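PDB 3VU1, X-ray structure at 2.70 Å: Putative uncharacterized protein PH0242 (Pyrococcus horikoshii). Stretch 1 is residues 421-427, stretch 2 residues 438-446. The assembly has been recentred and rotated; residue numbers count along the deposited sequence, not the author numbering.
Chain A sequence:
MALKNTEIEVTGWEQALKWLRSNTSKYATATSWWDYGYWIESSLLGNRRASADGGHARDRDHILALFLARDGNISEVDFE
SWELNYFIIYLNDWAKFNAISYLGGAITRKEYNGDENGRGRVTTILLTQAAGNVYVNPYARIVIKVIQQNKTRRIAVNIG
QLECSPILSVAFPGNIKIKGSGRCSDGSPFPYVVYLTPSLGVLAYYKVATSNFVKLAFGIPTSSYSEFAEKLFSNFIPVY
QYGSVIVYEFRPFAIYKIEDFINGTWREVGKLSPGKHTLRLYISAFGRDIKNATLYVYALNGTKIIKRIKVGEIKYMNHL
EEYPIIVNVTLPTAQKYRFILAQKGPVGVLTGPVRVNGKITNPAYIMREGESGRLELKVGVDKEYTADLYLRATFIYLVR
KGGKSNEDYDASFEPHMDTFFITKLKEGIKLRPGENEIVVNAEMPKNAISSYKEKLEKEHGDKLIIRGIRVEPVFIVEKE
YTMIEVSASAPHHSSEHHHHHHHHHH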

ATOM      1  N   PHE A 421     -12.719  14.020  11.676  1.00 43.35           N
ATOM      2  CA  PHE A 421     -13.160  13.766  13.037  1.00 45.19           C
ATOM      3  C   PHE A 421     -14.417  14.560  13.350  1.00 47.25           C
ATOM      4  O   PHE A 421     -14.418  15.782  13.274  1.00 49.67           O
ATOM      5  CB  PHE A 421     -12.037  14.072  14.014  1.00 47.49           C
ATOM      6  CG  PHE A 421     -10.898  13.107  13.912  1.00 53.94           C
ATOM      7  CD1 PHE A 421      -9.667  13.514  13.428  1.00 58.38           C
ATOM      8  CD2 PHE A 421     -11.072  11.762  14.265  1.00 55.36           C
ATOM      9  CE1 PHE A 421      -8.620  12.603  13.320  1.00 62.45           C
ATOM     10  CE2 PHE A 421     -10.028  10.847  14.157  1.00 58.10           C
ATOM     11  CZ  PHE A 421      -8.800  11.271  13.688  1.00 59.48           C
ATOM     12  N   ILE A 422     -15.495  13.848  13.676  1.00 50.87           N
ATOM     13  CA  ILE A 422     -16.799  14.461  13.946  1.00 50.62           C
ATOM     14  C   ILE A 422     -16.775  15.106  15.333  1.00 52.14           C
ATOM     15  O   ILE A 422     -17.076  16.281  15.470  1.00 50.48           O
ATOM     16  CB  ILE A 422     -17.948  13.427  13.866  1.00 51.02           C
ATOM     17  CG1 ILE A 422     -17.973  12.735  12.504  1.00 49.57           C
ATOM     18  CG2 ILE A 422     -19.301  14.075  14.142  1.00 52.37           C
ATOM     19  CD1 ILE A 422     -18.462  11.305  12.600  1.00 49.89           C
ATOM     20  N   THR A 423     -16.394  14.334  16.350  1.00 51.21           N
ATOM     21  CA  THR A 423     -16.416  14.805  17.715  1.00 50.74           C
ATOM     22  C   THR A 423     -15.465  13.984  18.570  1.00 53.53           C
ATOM     23  O   THR A 423     -15.240  12.798  18.304  1.00 57.87           O
ATOM     24  CB  THR A 423     -17.833  14.717  18.325  1.00 53.92           C
ATOM     25  OG1 THR A 423     -17.819  15.308  19.623  1.00 60.14           O
ATOM     26  CG2 THR A 423     -18.300  13.251  18.483  1.00 54.23           C
ATOM     27  N   LYS A 424     -14.926  14.625  19.604  1.00 53.39           N
ATOM     28  CA  LYS A 424     -14.038  13.994  20.563  1.00 52.78           C
ATOM     29  C   LYS A 424     -14.908  13.477  21.679  1.00 53.00           C
ATOM     30  O   LYS A 424     -15.775  14.186  22.133  1.00 57.31           O
ATOM     31  CB  LYS A 424     -13.075  15.043  21.104  1.00 52.55           C
ATOM     32  CG  LYS A 424     -11.820  14.490  21.745  1.00 55.85           C
ATOM     33  CD  LYS A 424     -10.859  15.651  21.909  1.00 61.17           C
ATOM     34  CE  LYS A 424      -9.495  15.197  22.379  1.00 61.25           C
ATOM     35  NZ  LYS A 424      -8.658  16.373  22.736  1.00 60.27           N
ATOM     36  N   LEU A 425     -14.708  12.243  22.115  1.00 54.35           N
ATOM     37  CA  LEU A 425     -15.600  11.670  23.118  1.00 51.62           C
ATOM     38  C   LEU A 425     -14.993  11.617  24.499  1.00 51.84           C
ATOM     39  O   LEU A 425     -15.723  11.618  25.488  1.00 54.53           O
ATOM     40  CB  LEU A 425     -16.077  10.265  22.730  1.00 50.80           C
ATOM     41  CG  LEU A 425     -16.950   9.997  21.509  1.00 50.99           C
ATOM     42  CD1 LEU A 425     -17.225   8.502  21.421  1.00 50.10           C
ATOM     43  CD2 LEU A 425     -18.247  10.783  21.539  1.00 49.17           C
ATOM     44  N   LYS A 426     -13.670  11.541  24.573  1.00 54.41           N
ATOM     45  CA  LYS A 426     -12.970  11.409  25.856  1.00 59.98           C
ATOM     46  C   LYS A 426     -11.479  11.650  25.662  1.00 60.62           C
ATOM     47  O   LYS A 426     -10.893  11.167  24.695  1.00 63.88           O
ATOM     48  CB  LYS A 426     -13.215  10.013  26.462  1.00 65.17           C
ATOM     49  CG  LYS A 426     -12.583   9.753  27.823  1.00 70.18           C
ATOM     50  CD  LYS A 426     -13.322  10.441  28.965  1.00 81.42           C
ATOM     51  CE  LYS A 426     -13.393   9.535  30.187  1.00 82.79           C
ATOM     52  NZ  LYS A 426     -14.153   8.284  29.875  1.00 80.11           N
ATOM     53  N   GLU A 427     -10.880  12.413  26.572  1.00 58.57           N
ATOM     54  CA  GLU A 427      -9.441  12.619  26.593  1.00 55.17           C
ATOM     55  C   GLU A 427      -8.843  11.637  27.578  1.00 54.66           C
ATOM     56  O   GLU A 427      -9.525  11.179  28.479  1.00 55.28           O
ATOM     57  CB  GLU A 427      -9.101  14.030  27.053  1.00 58.05           C
ATOM     58  CG  GLU A 427      -9.440  15.121  26.061  1.00 64.20           C
ATOM     59  CD  GLU A 427      -8.825  16.470  26.413  1.00 72.98           C
ATOM     60  OE1 GLU A 427      -8.377  16.659  27.576  1.00 72.50           O
ATOM     61  OE2 GLU A 427      -8.800  17.350  25.513  1.00 76.52           O
ATOM     62  N   ILE A 438     -14.411  -0.104  27.392  1.00 55.72           N
ATOM     63  CA  ILE A 438     -14.581   1.337  27.368  1.00 56.76           C
ATOM     64  C   ILE A 438     -16.055   1.712  27.364  1.00 58.18           C
ATOM     65  O   ILE A 438     -16.844   1.163  26.580  1.00 55.12           O
ATOM     66  CB  ILE A 438     -13.800   1.991  26.192  1.00 58.85           C
ATOM     67  CG1 ILE A 438     -12.373   2.325  26.621  1.00 57.68           C
ATOM     68  CG2 ILE A 438     -14.443   3.290  25.734  1.00 58.83           C
ATOM     69  CD1 ILE A 438     -11.394   1.199  26.403  1.00 60.82           C
ATOM     70  N   VAL A 439     -16.405   2.647  28.258  1.00 56.42           N
ATOM     71  CA  VAL A 439     -17.771   3.133  28.397  1.00 55.94           C
ATOM     72  C   VAL A 439     -17.800   4.664  28.426  1.00 55.81           C
ATOM     73  O   VAL A 439     -17.081   5.282  29.206  1.00 57.18           O
ATOM     74  CB  VAL A 439     -18.442   2.569  29.671  1.00 59.90           C
ATOM     75  CG1 VAL A 439     -19.934   2.884  29.651  1.00 64.23           C
ATOM     76  CG2 VAL A 439     -18.212   1.058  29.808  1.00 57.00           C
ATOM     77  N   VAL A 440     -18.619   5.271  27.568  1.00 53.43           N
ATOM     78  CA  VAL A 440     -18.656   6.735  27.428  1.00 53.71           C
ATOM     79  C   VAL A 440     -20.018   7.187  26.916  1.00 54.93           C
ATOM     80  O   VAL A 440     -20.739   6.397  26.284  1.00 50.67           O
ATOM     81  CB  VAL A 440     -17.544   7.309  26.479  1.00 54.11           C
ATOM     82  CG1 VAL A 440     -16.152   7.157  27.084  1.00 53.86           C
ATOM     83  CG2 VAL A 440     -17.607   6.695  25.080  1.00 52.38           C
ATOM     84  N   ASN A 441     -20.358   8.452  27.197  1.00 60.79           N
ATOM     85  CA  ASN A 441     -21.550   9.098  26.632  1.00 65.99           C
ATOM     86  C   ASN A 441     -21.221   9.706  25.283  1.00 66.75           C
ATOM     87  O   ASN A 441     -20.199  10.390  25.131  1.00 67.71           O
ATOM     88  CB  ASN A 441     -22.098  10.186  27.563  1.00 74.26           C
ATOM     89  CG  ASN A 441     -22.808   9.625  28.791  1.00 82.03           C
ATOM     90  OD1 ASN A 441     -23.271   8.473  28.815  1.00 81.97           O
ATOM     91  ND2 ASN A 441     -22.910  10.454  29.822  1.00 81.24           N
ATOM     92  N   ALA A 442     -22.090   9.477  24.305  1.00 64.43           N
ATOM     93  CA  ALA A 442     -21.792   9.875  22.933  1.00 65.22           C
ATOM     94  C   ALA A 442     -22.877  10.728  22.281  1.00 65.02           C
ATOM     95  O   ALA A 442     -24.047  10.346  22.261  1.00 65.44           O
ATOM     96  CB  ALA A 442     -21.497   8.641  22.088  1.00 63.99           C
ATOM     97  N   GLU A 443     -22.469  11.866  21.723  1.00 63.84           N
ATOM     98  CA  GLU A 443     -23.382  12.790  21.062  1.00 66.23           C
ATOM     99  C   GLU A 443     -23.013  12.972  19.570  1.00 62.83           C
ATOM    100  O   GLU A 443     -21.969  13.535  19.231  1.00 59.45           O
ATOM    101  CB  GLU A 443     -23.280  14.135  21.777  1.00 80.22           C
ATOM    102  CG  GLU A 443     -24.572  14.861  22.134  1.00 84.48           C
ATOM    103  CD  GLU A 443     -24.311  15.942  23.191  1.00 97.22           C
ATOM    104  OE1 GLU A 443     -24.809  15.818  24.339  1.00 88.30           O
ATOM    105  OE2 GLU A 443     -23.569  16.913  22.891  1.00104.34           O
ATOM    106  N   MET A 444     -23.866  12.502  18.675  1.00 59.04           N
ATOM    107  CA  MET A 444     -23.697  12.827  17.262  1.00 60.44           C
ATOM    108  C   MET A 444     -24.349  14.175  16.967  1.00 61.22           C
ATOM    109  O   MET A 444     -25.560  14.335  17.156  1.00 64.56           O
ATOM    110  CB  MET A 444     -24.330  11.757  16.358  1.00 60.22           C
ATOM    111  CG  MET A 444     -23.481  10.523  16.108  1.00 59.03           C
ATOM    112  SD  MET A 444     -22.091  10.787  14.985  1.00 57.49           S
ATOM    113  CE  MET A 444     -22.859  10.975  13.382  1.00 53.89           C
ATOM    114  N   PRO A 445     -23.561  15.153  16.499  1.00 55.84           N
ATOM    115  CA  PRO A 445     -24.192  16.381  16.033  1.00 56.58           C
ATOM    116  C   PRO A 445     -25.107  16.043  14.881  1.00 59.21           C
ATOM    117  O   PRO A 445     -24.726  15.264  14.020  1.00 68.63           O
ATOM    118  CB  PRO A 445     -23.016  17.207  15.509  1.00 56.59           C
ATOM    119  CG  PRO A 445     -21.810  16.627  16.161  1.00 54.81           C
ATOM    120  CD  PRO A 445     -22.102  15.170  16.334  1.00 54.25           C
ATOM    121  N   LYS A 446     -26.315  16.583  14.860  1.00 64.94           N
ATOM    122  CA  LYS A 446     -27.158  16.448  13.666  1.00 71.70           C
ATOM    123  C   LYS A 446     -26.468  17.213  12.516  1.00 72.55           C
ATOM    124  O   LYS A 446     -25.749  18.195  12.757  1.00 79.27           O
ATOM    125  CB  LYS A 446     -28.620  16.890  13.944  1.00 76.59           C
ATOM    126  CG  LYS A 446     -28.918  18.368  14.287  1.00 81.51           C
ATOM    127  CD  LYS A 446     -27.891  19.114  15.163  1.00 91.70           C
ATOM    128  CE  LYS A 446     -27.841  18.716  16.643  1.00 91.61           C
ATOM    129  NZ  LYS A 446     -28.808  19.437  17.521  1.00 84.25           N
TER

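Residues 421-426 and 438-443 are both strands, running in roughly opposite directions with 147° between their N-to-C axes, yet no hydrogen bond crosses between them. The axes come no closer than 7.3 Å, and the nearest CA atoms, those of Leu425 and Ala442, are 6.4 Å apart, too far for the backbones to pair as neighbours in a sheet. The association therefore rests on side chains packing against side chains and backbone, and it buries a modest 379 Å² summed over both sides.

Along stretch 2 the contact builds gradually. Ile438 directs its CA-to-CB bond toward stretch 1, but its CG2 is still 6.5 Å from NZ of Lys426, the nearest atom of stretch 1, and it loses no surface there. Val439 points away and takes part chiefly through its backbone: its O lies 4.2 Å from NZ of Lys426, a proximity too long for a hydrogen bond.

Val440 is the first residue of stretch 2 to be covered substantially. It is buried, points toward stretch 1 and, with chi1 in the m well, meets two residues there. Its CG2 lies 4.1 Å from CD1 of Leu425, while its CG1 is 3.6 Å from NZ of Lys426. The second approach brings an amino group to a methyl group and is a contact of shape rather than charge; Lys426 is itself exposed, and its chain bends at chi2 (p) and chi4 (m), with NZ ending beside the valine. A short branched side chain such as valine fills the space beside both partners with its two methyls.

Leu425 dominates the middle of the contact, with 75 Å² covered, the largest area of any residue in either stretch. In its m,t rotamer it spans several residues of the opposing strand. From CD1 near Val440, the side chain extends along the backbone through CD2, which is 4.1 Å from O of Asn441. The Asn441 side chain itself leads away, and the residue is exposed, as suits a polar amide. CD2 of Leu425 also sits 3.9 Å from both CA and CB of Ala442. The small alanine side chain, set sideways, leaves the leucine methyl close to the main chain.

At Glu443 the backbone again provides the contact: its O is 3.8 Å from CG2 of Thr423. Thr423, with chi1 at t, thus offers its methyl to stretch 2, whereas its OG1 makes a weak hydrogen bond to O of Lys424 at 3.4 Å. Glu443 is an exposed residue, a setting that suits its charged side chain.

Beyond the strand, Met444 and Pro445 close the contact around Ile422. The Met444 side chain starts sideways, but its end comes nearer through three successive m torsions, placing SD 4.4 Å from both CD1 and CG2 of Ile422. Pro445 points toward stretch 1 and sets its ring carbon CD 3.7 Å from the same CG2 of Ile422, which thus packs against both residues. The isoleucine's apolar surface is matched by a flexible thioether and a rigid ring. Lys446 lies beyond reach.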